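Local coordinates for uncharacterized protein AF_1796 (Archaeoglobus fulgidus, PDB 1VIM) that is of unknown function but belongs to the SIS family, PHI subfamily, and probably binds a carbohydrate derivative, possibly acting as an isomerase, at residues V21-K26 and M144-D149; F51-G56 and Y77-T82; D91-I96 and S117-V122; M138-K143 and L164-F169. All blocks are in the same frame, centred on the assembly; numbering follows the deposited sequence.

How the contacts relate
Contacts 2 and 3 lie in the core, on one parallel sheet in which strand 50-53 runs beside strand 92-96; each rests on backbone hydrogen bonds with apolar side chains around them. Contact 4 is also buried, but it joins the edge strand of that sheet within this chain to helix 160-181 by side-chain packing and a single water, and Ala121 O lies 2.8 Å from Met138 N where it meets contact 3. Contact 1 is only partly buried, its centre about 29 Å from that of contact 2, and there polar and sulfur-aromatic chemistry replaces the strand ladder. It adjoins contact 4 through helices 12-31 and 160-181, and both reach the second subunit.

Contact 1: V21-K26 and M144-D149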
loop_
_atom_site.group_PDB
_atom_site.type_symbol
_atom_site.label_atom_id
_atom_site.label_comp_id
_atom_site.label_asym_id
_atom_site.label_seq_id
_atom_site.Cartn_x
_atom_site.Cartn_y
_atom_site.Cartn_z
ATOM N N VAL A 21 -1.662 28.584 7.398
ATOM C CA VAL A 21 -0.652 27.612 7.814
ATOM C C VAL A 21 0.418 28.296 8.689
ATOM O O VAL A 21 0.756 27.764 9.749
ATOM C CB VAL A 21 -0.011 26.909 6.593
ATOM C CG1 VAL A 21 1.177 26.017 7.021
ATOM C CG2 VAL A 21 -1.055 26.044 5.931
ATOM N N SER A 22 0.904 29.476 8.251
ATOM C CA SER A 22 1.884 30.247 9.031
ATOM C C SER A 22 1.385 30.500 10.446
ATOM O O SER A 22 2.122 30.294 11.442
ATOM C CB SER A 22 2.137 31.586 8.350
ATOM O OG SER A 22 2.995 31.409 7.260
ATOM N N GLU A 23 0.128 30.907 10.565
ATOM C CA GLU A 23 -0.425 31.222 11.876
ATOM C C GLU A 23 -0.524 29.985 12.739
ATOM O O GLU A 23 -0.274 30.036 13.938
ATOM C CB GLU A 23 -1.796 31.882 11.720
ATOM C CG GLU A 23 -2.435 32.315 13.034
ATOM C CD GLU A 23 -1.826 33.566 13.638
ATOM O OE1 GLU A 23 -0.889 34.151 13.049
ATOM O OE2 GLU A 23 -2.307 33.955 14.728
ATOM N N HIS A 24 -0.893 28.858 12.133
ATOM C CA HIS A 24 -0.993 27.614 12.886
ATOM C C HIS A 24 0.343 27.081 13.356
ATOM O O HIS A 24 0.407 26.502 14.439
ATOM C CB HIS A 24 -1.781 26.581 12.069
ATOM C CG HIS A 24 -3.255 26.833 12.118
ATOM N ND1 HIS A 24 -4.130 25.952 12.706
ATOM C CD2 HIS A 24 -3.993 27.886 11.695
ATOM C CE1 HIS A 24 -5.352 26.448 12.633
ATOM N NE2 HIS A 24 -5.296 27.626 12.033
ATOM N N ILE A 25 1.398 27.277 12.560
ATOM C CA ILE A 25 2.709 26.822 13.014
ATOM C C ILE A 25 3.197 27.713 14.157
ATOM O O ILE A 25 3.743 27.209 15.137
ATOM C CB ILE A 25 3.742 26.794 11.880
ATOM C CG1 ILE A 25 3.278 25.951 10.697
ATOM C CG2 ILE A 25 5.088 26.250 12.403
ATOM C CD1 ILE A 25 4.045 26.346 9.352
ATOM N N LYS A 26 2.972 29.017 14.039
ATOM C CA LYS A 26 3.271 29.914 15.159
ATOM C C LYS A 26 2.496 29.501 16.416
ATOM O O LYS A 26 3.057 29.494 17.535
ATOM C CB LYS A 26 2.974 31.356 14.742
ATOM C CG LYS A 26 3.972 31.841 13.694
ATOM C CD LYS A 26 3.748 33.273 13.262
ATOM C CE LYS A 26 4.823 33.707 12.292
ATOM N NZ LYS A 26 5.673 34.808 12.850
ATOM N N MET A 144 -8.057 26.396 15.837
ATOM C CA MET A 144 -7.677 27.169 17.025
ATOM C C MET A 144 -8.891 27.727 17.743
ATOM O O MET A 144 -9.964 27.820 17.155
ATOM C CB MET A 144 -6.738 28.291 16.645
ATOM C CG MET A 144 -5.421 27.745 16.166
ATOM S SD MET A 144 -4.304 28.983 15.615
ATOM C CE MET A 144 -5.254 29.938 14.609
ATOM N N LYS A 145 -8.690 28.086 19.014
ATOM C CA LYS A 145 -9.730 28.612 19.895
ATOM C C LYS A 145 -10.507 29.746 19.215
ATOM O O LYS A 145 -11.746 29.757 19.215
ATOM C CB LYS A 145 -9.078 29.077 21.222
ATOM C CG LYS A 145 -9.860 30.104 22.041
ATOM N N GLN A 146 -9.765 30.663 18.601
ATOM C CA GLN A 146 -10.346 31.874 18.031
ATOM C C GLN A 146 -10.943 31.657 16.634
ATOM O O GLN A 146 -11.539 32.586 16.076
ATOM C CB GLN A 146 -9.295 33.000 17.987
ATOM C CG GLN A 146 -8.135 32.794 16.950
ATOM C CD GLN A 146 -7.053 33.903 16.962
ATOM O OE1 GLN A 146 -6.392 34.139 15.945
ATOM N NE2 GLN A 146 -6.874 34.563 18.097
ATOM N N GLU A 147 -10.775 30.465 16.051
ATOM C CA GLU A 147 -11.288 30.209 14.698
ATOM C C GLU A 147 -12.668 29.571 14.651
ATOM O O GLU A 147 -12.967 28.704 15.452
ATOM C CB GLU A 147 -10.336 29.287 13.944
ATOM C CG GLU A 147 -9.042 29.945 13.501
ATOM C CD GLU A 147 -8.075 28.954 12.890
ATOM O OE1 GLU A 147 -8.031 27.797 13.344
ATOM O OE2 GLU A 147 -7.371 29.337 11.932
ATOM N N ARG A 148 -13.482 29.973 13.683
ATOM C CA ARG A 148 -14.740 29.275 13.352
ATOM C C ARG A 148 -14.433 28.134 12.389
ATOM O O ARG A 148 -13.718 28.313 11.387
ATOM C CB ARG A 148 -15.724 30.241 12.704
ATOM C CG ARG A 148 -16.343 31.247 13.668
ATOM C CD ARG A 148 -17.512 32.026 13.056
ATOM N NE ARG A 148 -18.706 31.198 12.819
ATOM C CZ ARG A 148 -19.618 30.890 13.744
ATOM N NH1 ARG A 148 -19.497 31.343 14.986
ATOM N NH2 ARG A 148 -20.665 30.129 13.421
ATOM N N ASP A 149 -14.991 26.963 12.682
ATOM C CA ASP A 149 -14.705 25.806 11.857
ATOM C C ASP A 149 -15.140 25.966 10.416
ATOM O O ASP A 149 -14.409 25.564 9.504
ATOM C CB ASP A 149 -15.319 24.553 12.472
ATOM C CG ASP A 149 -14.863 23.311 11.775
ATOM O OD1 ASP A 149 -15.612 22.818 10.918
ATOM O OD2 ASP A 149 -13.749 22.804 11.985
HETATM O O HOH W 1 -4.497 35.991 15.231
#
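His24 on helix 12-31 and Glu147 in the loop after strand 136-139 meet tip to tip in a His-carboxylate hydrogen bond, where the loop folds into a type I beta turn from Met144 to Glu147. His24 NE2 donates to Glu147 OE2 at 2.7 Å with an N-H...O angle of 167°. The acceptor lies close to the imidazole plane and is met on its syn side, while ring and carboxylate are turned 37° from each other. The second oxygen is held within the turn, since Met144 N donates to Glu147 OE1 at 2.9 Å. The carboxylate is thus gripped through both oxygens, which restricts its rotation. Separately, Lys143 NZ bonds to the backbone oxygen of Glu147, at the end of the turn.

The sulfur and carbon contacts belong to Met144, whose side chain passes over one face of the His24 ring. Its SD sits 4.0 Å from the centroid of that ring, almost on the normal, and Met144 CG makes a CH-pi contact over the same face at 4.1 Å. A bend at chi3 of -48° puts Met144 CE 3.5 Å from His24 NE2. The same methyl lies 4.0 Å from Glu23 CG, so it is set between two residues of the helix. Another side of the helix, with Ser22 and Ile25, packs on the second subunit.

Water forms the remaining link, at the more exposed end of the contact: one molecule donates to Glu23 OE2 at 3.0 Å and to Gln146 OE1 at 2.7 Å.

Contact 2: F51-G56 and Y77-T82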
loop_
_atom_site.group_PDB
_atom_site.type_symbol
_atom_site.label_atom_id
_atom_site.label_comp_id
_atom_site.label_asym_id
_atom_site.label_seq_id
_atom_site.Cartn_x
_atom_site.Cartn_y
_atom_site.Cartn_z
ATOM N N PHE A 51 4.639 0.723 16.961
ATOM C CA PHE A 51 3.689 0.483 15.895
ATOM C C PHE A 51 2.968 1.788 15.631
ATOM O O PHE A 51 2.664 2.524 16.598
ATOM C CB PHE A 51 2.669 -0.575 16.321
ATOM C CG PHE A 51 3.232 -1.977 16.456
ATOM C CD1 PHE A 51 4.162 -2.308 17.448
ATOM C CD2 PHE A 51 2.787 -2.996 15.615
ATOM C CE1 PHE A 51 4.663 -3.605 17.553
ATOM C CE2 PHE A 51 3.255 -4.291 15.742
ATOM C CZ PHE A 51 4.199 -4.597 16.685
ATOM N N VAL A 52 2.668 2.091 14.364
ATOM C CA VAL A 52 1.957 3.339 14.051
ATOM C C VAL A 52 0.690 3.061 13.266
ATOM O O VAL A 52 0.619 2.079 12.495
ATOM C CB VAL A 52 2.818 4.356 13.285
ATOM C CG1 VAL A 52 4.135 4.581 14.008
ATOM C CG2 VAL A 52 3.006 3.913 11.838
ATOM N N ILE A 53 -0.321 3.918 13.445
ATOM C CA ILE A 53 -1.561 3.767 12.677
ATOM C C ILE A 53 -2.229 5.103 12.454
ATOM O O ILE A 53 -2.265 5.942 13.360
ATOM C CB ILE A 53 -2.552 2.775 13.349
ATOM C CG1 ILE A 53 -3.799 2.575 12.463
ATOM C CG2 ILE A 53 -2.972 3.265 14.750
ATOM C CD1 ILE A 53 -4.699 1.480 12.936
ATOM N N GLY A 54 -2.762 5.295 11.246
ATOM C CA GLY A 54 -3.761 6.319 10.970
ATOM C C GLY A 54 -4.584 5.867 9.793
ATOM O O GLY A 54 -4.164 4.960 9.070
ATOM N N ALA A 55 -5.758 6.468 9.632
ATOM C CA ALA A 55 -6.606 6.161 8.490
ATOM C C ALA A 55 -6.461 7.242 7.442
ATOM O O ALA A 55 -6.229 8.392 7.758
ATOM C CB ALA A 55 -8.051 6.088 8.921
ATOM N N GLY A 56 -6.590 6.873 6.177
ATOM C CA GLY A 56 -6.582 7.878 5.110
ATOM C C GLY A 56 -5.325 8.734 5.125
ATOM O O GLY A 56 -4.200 8.245 5.254
ATOM N N TYR A 77 6.962 -0.427 13.019
ATOM C CA TYR A 77 6.054 -1.052 12.041
ATOM C C TYR A 77 4.846 -0.184 11.851
ATOM O O TYR A 77 4.459 0.580 12.730
ATOM C CB TYR A 77 5.570 -2.411 12.544
ATOM C CG TYR A 77 6.677 -3.314 12.974
ATOM C CD1 TYR A 77 7.464 -3.972 12.043
ATOM C CD2 TYR A 77 6.932 -3.506 14.349
ATOM C CE1 TYR A 77 8.538 -4.838 12.526
ATOM C CE2 TYR A 77 7.941 -4.322 14.791
ATOM C CZ TYR A 77 8.720 -4.947 13.905
ATOM O OH TYR A 77 9.669 -5.777 14.506
ATOM N N VAL A 78 4.206 -0.394 10.704
ATOM C CA VAL A 78 2.906 0.221 10.416
ATOM C C VAL A 78 1.824 -0.850 10.552
ATOM O O VAL A 78 1.901 -1.923 9.919
ATOM C CB VAL A 78 2.886 0.743 8.977
ATOM C CG1 VAL A 78 1.525 1.396 8.650
ATOM C CG2 VAL A 78 3.997 1.734 8.761
ATOM N N VAL A 79 0.794 -0.566 11.346
ATOM C CA VAL A 79 -0.288 -1.536 11.534
ATOM C C VAL A 79 -0.917 -1.895 10.202
ATOM O O VAL A 79 -1.183 -1.019 9.377
ATOM C CB VAL A 79 -1.375 -1.018 12.523
ATOM C CG1 VAL A 79 -2.569 -1.987 12.588
ATOM C CG2 VAL A 79 -0.780 -0.801 13.899
ATOM N N GLY A 80 -1.108 -3.196 9.989
ATOM C CA GLY A 80 -1.730 -3.690 8.764
ATOM C C GLY A 80 -0.796 -3.986 7.608
ATOM O O GLY A 80 -1.221 -4.613 6.634
ATOM N N GLU A 81 0.457 -3.577 7.719
ATOM C CA GLU A 81 1.405 -3.781 6.642
ATOM C C GLU A 81 2.072 -5.153 6.670
ATOM O O GLU A 81 2.001 -5.913 7.646
ATOM C CB GLU A 81 2.408 -2.607 6.567
ATOM C CG GLU A 81 1.754 -1.302 6.148
ATOM C CD GLU A 81 1.260 -1.302 4.739
ATOM O OE1 GLU A 81 1.698 -2.167 3.925
ATOM O OE2 GLU A 81 0.415 -0.427 4.477
ATOM N N THR A 82 2.746 -5.466 5.566
ATOM C CA THR A 82 3.125 -6.851 5.308
ATOM C C THR A 82 3.969 -7.486 6.399
ATOM O O THR A 82 3.657 -8.595 6.843
ATOM C CB THR A 82 3.906 -6.915 4.005
ATOM O OG1 THR A 82 3.109 -6.386 2.942
ATOM C CG2 THR A 82 4.194 -8.368 3.577
#
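Phe51 and Tyr77 are paired neighbours on adjacent parallel strands, their side chains on one face of the sheet, and the Phe51 side chain can be followed outward from its base. Its CB lies 4.2 Å from Val79 CG2, which comes in from the turn after strand 76-78. A chi1 of -69° places CG anti to the carbonyl carbon; the ring beyond crosses Tyr77 obliquely. Phe51 CD2 approaches Tyr77 CB at 4.2 Å; farther out, CE1, CE2 and CZ all meet one atom, Tyr77 CD2, with CZ nearest at 3.8 Å. That atom stands over one face of the Phe51 ring, displaced toward the rim. The two ring planes are inclined at 50° with centroids 5.2 Å apart, so the pair is neither a stack nor edge-to-face. An alanine at Phe51 would keep the CB contact but would probably open a gap beside Tyr77 CD2 and leave the tyrosine ring less firmly held.

Strand 50-53, helix 56-71 and strand 76-78 form a beta-alpha-beta unit, and the backbone bonds between the two strands show the parallel register. Val52 N donates to Tyr77 O at 2.9 Å, and Val79 N donates to Val52 O at 2.9 Å with a straight N-H...O angle of 173°. Val52 and Val78 project to the sheet face that bears helix 56-71, where their CG2 atoms touch at 3.9 Å and both side chains rest on Ala66. A type II turn begins at Val78, the last residue of the strand, and runs to Glu81, with Gly80 at positive phi. Val79, within the turn, points toward strand 50-53, its CG2 4.0 Å from Ile53 CB.

Contact 3: D91-I96 and S117-V122; sequences DVLVGI and SKLVAV. Unlike the reference sequence in segment 91-96: Gly95 (reference Ala).
Leu93 N donates to Lys118 O across the contact at 2.8 Å. The bond is nearly straight (172°), with the donor tilted 28° from the carbonyl plane. Ser117 OG, modelled in two conformers, adds a second donor to Lys118 O at 2.9 Å in the one described, and is therefore less certain. The strands pair in parallel register from Lys118 N on Asp91 O onward, through Val120 N on Leu93 O and Gly95 N on Val120 O to Val122 N on Gly95 O. The short strand axes are 20° apart, the twist between neighbouring strands; helix 103-115 makes the beta-alpha-beta crossover.

Leu93 and Leu119 lie side by side against that helix, Leu93 CG 4.0 Å from Leu119 CD1. On the other face Val120 and Val122 pack on helix 34-46, and Lys118 at the rim leads its end away. Here Val92 CG2 touches Val120 CG2 at 4.0 Å, and Val94 CG1 touches Val122 CG2 at 4.0 Å. Asp91 turns its carboxylate to Thr88 N and Arg48. Five cross-strand bonds thus satisfy the amides of Lys118, Leu93, Val120, Gly95 and Val122, whereas Leu119 N points out of the pair to Asp135 OD1, which implies a polar link beyond this ladder.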
loop_
_atom_site.group_PDB
_atom_site.type_symbol
_atom_site.label_atom_id
_atom_site.label_comp_id
_atom_site.label_asym_id
_atom_site.label_seq_id
_atom_site.Cartn_x
_atom_site.Cartn_y
_atom_site.Cartn_z
ATOM N N ASP A 91 5.130 -3.142 23.768
ATOM C CA ASP A 91 5.219 -2.221 22.649
ATOM C C ASP A 91 4.431 -0.938 22.897
ATOM O O ASP A 91 3.696 -0.812 23.872
ATOM C CB ASP A 91 4.731 -2.948 21.381
ATOM C CG ASP A 91 5.549 -4.154 21.081
ATOM O OD1 ASP A 91 6.812 -4.104 21.228
ATOM O OD2 ASP A 91 5.032 -5.214 20.691
ATOM N N VAL A 92 4.592 0.012 21.988
ATOM C CA VAL A 92 3.793 1.221 22.015
ATOM C C VAL A 92 3.162 1.419 20.647
ATOM O O VAL A 92 3.815 1.224 19.625
ATOM C CB VAL A 92 4.619 2.443 22.456
ATOM C CG1 VAL A 92 5.727 2.750 21.486
ATOM C CG2 VAL A 92 3.717 3.672 22.661
ATOM N N LEU A 93 1.902 1.797 20.653
ATOM C CA LEU A 93 1.167 2.151 19.446
ATOM C C LEU A 93 1.020 3.653 19.426
ATOM O O LEU A 93 0.628 4.254 20.439
ATOM C CB LEU A 93 -0.220 1.509 19.502
ATOM C CG LEU A 93 -1.182 1.817 18.347
ATOM C CD1 LEU A 93 -0.614 1.359 16.972
ATOM C CD2 LEU A 93 -2.506 1.145 18.619
ATOM N N VAL A 94 1.331 4.258 18.286
ATOM C CA VAL A 94 1.117 5.689 18.078
ATOM C C VAL A 94 -0.038 5.797 17.087
ATOM O O VAL A 94 0.084 5.394 15.932
ATOM C CB VAL A 94 2.366 6.399 17.517
ATOM C CG1 VAL A 94 2.066 7.895 17.326
ATOM C CG2 VAL A 94 3.584 6.181 18.465
ATOM N N GLY A 95 -1.153 6.354 17.531
ATOM C CA GLY A 95 -2.327 6.535 16.698
ATOM C C GLY A 95 -2.523 7.995 16.373
ATOM O O GLY A 95 -2.498 8.854 17.257
ATOM N N ILE A 96 -2.730 8.288 15.105
ATOM C CA ILE A 96 -2.910 9.661 14.633
ATOM C C ILE A 96 -4.324 9.835 14.137
ATOM O O ILE A 96 -4.758 9.143 13.221
ATOM C CB ILE A 96 -1.921 9.947 13.489
ATOM C CG1 ILE A 96 -0.491 9.694 13.953
ATOM C CG2 ILE A 96 -2.095 11.395 12.989
ATOM C CD1 ILE A 96 0.526 9.901 12.865
ATOM N N SER A 117 -0.376 -3.228 25.152
ATOM C CA SER A 117 0.475 -2.192 24.598
ATOM C C SER A 117 0.153 -0.835 25.196
ATOM O O SER A 117 -0.997 -0.561 25.558
ATOM C CB SER A 117 0.273 -2.162 23.074
ATOM O OG SER A 117 0.974 -1.091 22.413
ATOM N N LYS A 118 1.150 0.036 25.250
ATOM C CA LYS A 118 0.892 1.435 25.565
ATOM C C LYS A 118 0.427 2.176 24.303
ATOM O O LYS A 118 0.615 1.686 23.177
ATOM C CB LYS A 118 2.132 2.093 26.187
ATOM C CG LYS A 118 2.419 1.512 27.603
ATOM C CD LYS A 118 3.569 2.178 28.273
ATOM C CE LYS A 118 3.849 1.512 29.609
ATOM N NZ LYS A 118 4.918 2.287 30.316
ATOM N N LEU A 119 -0.161 3.357 24.491
ATOM C CA LEU A 119 -0.751 4.111 23.395
ATOM C C LEU A 119 -0.431 5.588 23.541
ATOM O O LEU A 119 -0.625 6.173 24.618
ATOM C CB LEU A 119 -2.273 3.903 23.381
ATOM C CG LEU A 119 -3.115 4.740 22.410
ATOM C CD1 LEU A 119 -2.802 4.398 20.932
ATOM C CD2 LEU A 119 -4.630 4.554 22.680
ATOM N N VAL A 120 0.106 6.164 22.473
ATOM C CA VAL A 120 0.239 7.597 22.326
ATOM C C VAL A 120 -0.793 8.040 21.321
ATOM O O VAL A 120 -0.819 7.532 20.191
ATOM C CB VAL A 120 1.632 8.015 21.823
ATOM C CG1 VAL A 120 1.702 9.515 21.613
ATOM C CG2 VAL A 120 2.727 7.518 22.756
ATOM N N ALA A 121 -1.630 9.004 21.710
ATOM C CA ALA A 121 -2.618 9.567 20.795
ATOM C C ALA A 121 -2.125 10.908 20.311
ATOM O O ALA A 121 -1.888 11.793 21.114
ATOM C CB ALA A 121 -3.989 9.694 21.482
ATOM N N VAL A 122 -1.975 11.056 18.994
ATOM C CA VAL A 122 -1.668 12.343 18.371
ATOM C C VAL A 122 -2.985 12.829 17.783
ATOM O O VAL A 122 -3.462 12.289 16.779
ATOM C CB VAL A 122 -0.584 12.235 17.284
ATOM C CG1 VAL A 122 -0.323 13.599 16.666
ATOM C CG2 VAL A 122 0.695 11.625 17.851
#

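Contact 4: M138-K143 and L164-F169; sequences MVVKGK and LTAMIF
Phe169 presents its ring obliquely to Met138 and Val140, neither squarely on a face nor at an edge. Met138 reaches toward it tip to tip: CG is 3.6 Å from Phe169 CZ, and SD lies 4.6 Å from the ring centroid, 52° off the normal, an oblique Met-aromatic contact. The methionine chain begins with CG anti to the backbone N (chi1 -176°) and is then bent at chi2 and chi3, which curls SD and CE about the far end of the ring. At the near end Val140 CG2 meets Phe169 CD2 at 4.0 Å. An alanine at Phe169 would probably open a gap at Met138 CG, SD and CE and beside Val140 CG2, leaving the thioether less restrained.

The other branch of Val140 turns to the helix itself. Its CG1 lies 3.5 Å from Thr165 CG2, tighter than usual carbon-carbon contact, and 3.8 Å from Ala166 N. The polar link runs through water: one molecule donates to Lys141 O at 2.6 Å and to Thr165 OG1 at 2.7 Å. It bridges the loop carbonyl to a hydroxyl that is also hydrogen-bonded to Met161 O, one turn earlier in the helix. No direct hydrogen bond joins the two segments, so the join rests on packing and this water.

Around this contact Met138 and Phe169 both touch Val37 of helix 34-46, while Ile168 packs on Leu18 of the second subunit. The arrangement is a helix packed on the end of the outermost strand of this chain and the loop after it, as in the alpha/beta/alpha layering of SIS domains.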
loop_
_atom_site.group_PDB
_atom_site.type_symbol
_atom_site.label_atom_id
_atom_site.label_comp_id
_atom_site.label_asym_id
_atom_site.label_seq_id
_atom_site.Cartn_x
_atom_site.Cartn_y
_atom_site.Cartn_z
ATOM N N MET A 138 -0.938 13.556 23.037
ATOM C CA MET A 138 -0.144 14.601 22.441
ATOM C C MET A 138 -1.061 15.480 21.608
ATOM O O MET A 138 -1.480 15.101 20.505
ATOM C CB MET A 138 0.989 13.960 21.627
ATOM C CG MET A 138 1.966 14.918 21.005
ATOM S SD MET A 138 3.030 15.731 22.254
ATOM C CE MET A 138 2.556 17.374 22.007
ATOM N N VAL A 139 -1.446 16.621 22.181
ATOM C CA VAL A 139 -2.456 17.454 21.553
ATOM C C VAL A 139 -1.832 18.341 20.508
ATOM O O VAL A 139 -0.925 19.124 20.782
ATOM C CB VAL A 139 -3.198 18.299 22.589
ATOM C CG1 VAL A 139 -4.249 19.150 21.895
ATOM C CG2 VAL A 139 -3.850 17.388 23.626
ATOM N N VAL A 140 -2.295 18.163 19.280
ATOM C CA VAL A 140 -1.907 18.986 18.151
ATOM C C VAL A 140 -3.210 19.422 17.527
ATOM O O VAL A 140 -3.920 18.608 16.958
ATOM C CB VAL A 140 -1.041 18.187 17.124
ATOM C CG1 VAL A 140 -0.661 19.054 15.975
ATOM C CG2 VAL A 140 0.238 17.623 17.823
ATOM N N LYS A 141 -3.557 20.694 17.686
ATOM C CA LYS A 141 -4.863 21.202 17.202
ATOM C C LYS A 141 -4.925 21.349 15.705
ATOM O O LYS A 141 -3.932 21.707 15.074
ATOM C CB LYS A 141 -5.130 22.607 17.751
ATOM C CG LYS A 141 -5.011 22.750 19.232
ATOM C CD LYS A 141 -6.063 21.905 19.938
ATOM C CE LYS A 141 -7.442 22.523 19.846
ATOM N NZ LYS A 141 -8.534 21.510 20.007
ATOM N N GLY A 142 -6.111 21.145 15.138
ATOM C CA GLY A 142 -6.396 21.601 13.793
ATOM C C GLY A 142 -6.954 23.009 13.877
ATOM O O GLY A 142 -6.305 23.948 13.482
ATOM N N LYS A 143 -8.167 23.132 14.396
ATOM C CA LYS A 143 -8.809 24.438 14.595
ATOM C C LYS A 143 -8.344 25.101 15.899
ATOM O O LYS A 143 -8.257 24.447 16.963
ATOM C CB LYS A 143 -10.324 24.261 14.604
ATOM C CG LYS A 143 -11.089 25.593 14.718
ATOM C CD LYS A 143 -12.572 25.370 15.007
ATOM C CE LYS A 143 -12.886 25.370 16.499
ATOM N NZ LYS A 143 -12.564 26.624 17.262
ATOM N N LEU A 164 -1.571 18.745 8.430
ATOM C CA LEU A 164 -0.318 19.473 8.204
ATOM C C LEU A 164 0.396 19.772 9.510
ATOM O O LEU A 164 1.611 19.648 9.606
ATOM C CB LEU A 164 -0.611 20.804 7.479
ATOM C CG LEU A 164 -1.071 20.679 6.051
ATOM C CD1 LEU A 164 -1.414 22.059 5.525
ATOM C CD2 LEU A 164 -0.008 19.976 5.205
ATOM N N THR A 165 -0.357 20.155 10.520
ATOM C CA THR A 165 0.274 20.524 11.775
ATOM C C THR A 165 0.879 19.284 12.438
ATOM O O THR A 165 1.970 19.351 13.012
ATOM C CB THR A 165 -0.753 21.194 12.699
ATOM O OG1 THR A 165 -1.334 22.322 12.024
ATOM C CG2 THR A 165 -0.067 21.804 13.940
ATOM N N ALA A 166 0.179 18.157 12.363
ATOM C CA ALA A 166 0.677 16.913 12.932
ATOM C C ALA A 166 1.947 16.456 12.197
ATOM O O ALA A 166 2.916 16.021 12.827
ATOM C CB ALA A 166 -0.421 15.821 12.902
ATOM N N MET A 167 1.970 16.585 10.874
ATOM C CA MET A 167 3.159 16.237 10.117
ATOM C C MET A 167 4.332 17.094 10.558
ATOM O O MET A 167 5.446 16.580 10.799
ATOM C CB MET A 167 2.917 16.410 8.611
ATOM C CG MET A 167 4.057 15.825 7.757
ATOM S SD MET A 167 4.366 13.982 7.888
ATOM C CE MET A 167 5.669 13.788 9.232
ATOM N N ILE A 168 4.106 18.396 10.683
ATOM C CA ILE A 168 5.186 19.305 11.056
ATOM C C ILE A 168 5.658 19.001 12.482
ATOM O O ILE A 168 6.868 18.949 12.758
ATOM C CB ILE A 168 4.685 20.762 10.930
ATOM C CG1 ILE A 168 4.580 21.137 9.454
ATOM C CG2 ILE A 168 5.644 21.720 11.647
ATOM C CD1 ILE A 168 3.712 22.358 9.190
ATOM N N PHE A 169 4.714 18.763 13.398
ATOM C CA PHE A 169 5.056 18.342 14.742
ATOM C C PHE A 169 5.920 17.081 14.766
ATOM O O PHE A 169 6.916 17.004 15.499
ATOM C CB PHE A 169 3.811 18.121 15.613
ATOM C CG PHE A 169 4.121 17.389 16.870
ATOM C CD1 PHE A 169 4.865 18.006 17.879
ATOM C CD2 PHE A 169 3.776 16.053 16.999
ATOM C CE1 PHE A 169 5.202 17.282 19.011
ATOM C CE2 PHE A 169 4.092 15.343 18.135
ATOM C CZ PHE A 169 4.814 15.952 19.136
HETATM O O HOH W 2 -2.922 23.706 13.723
#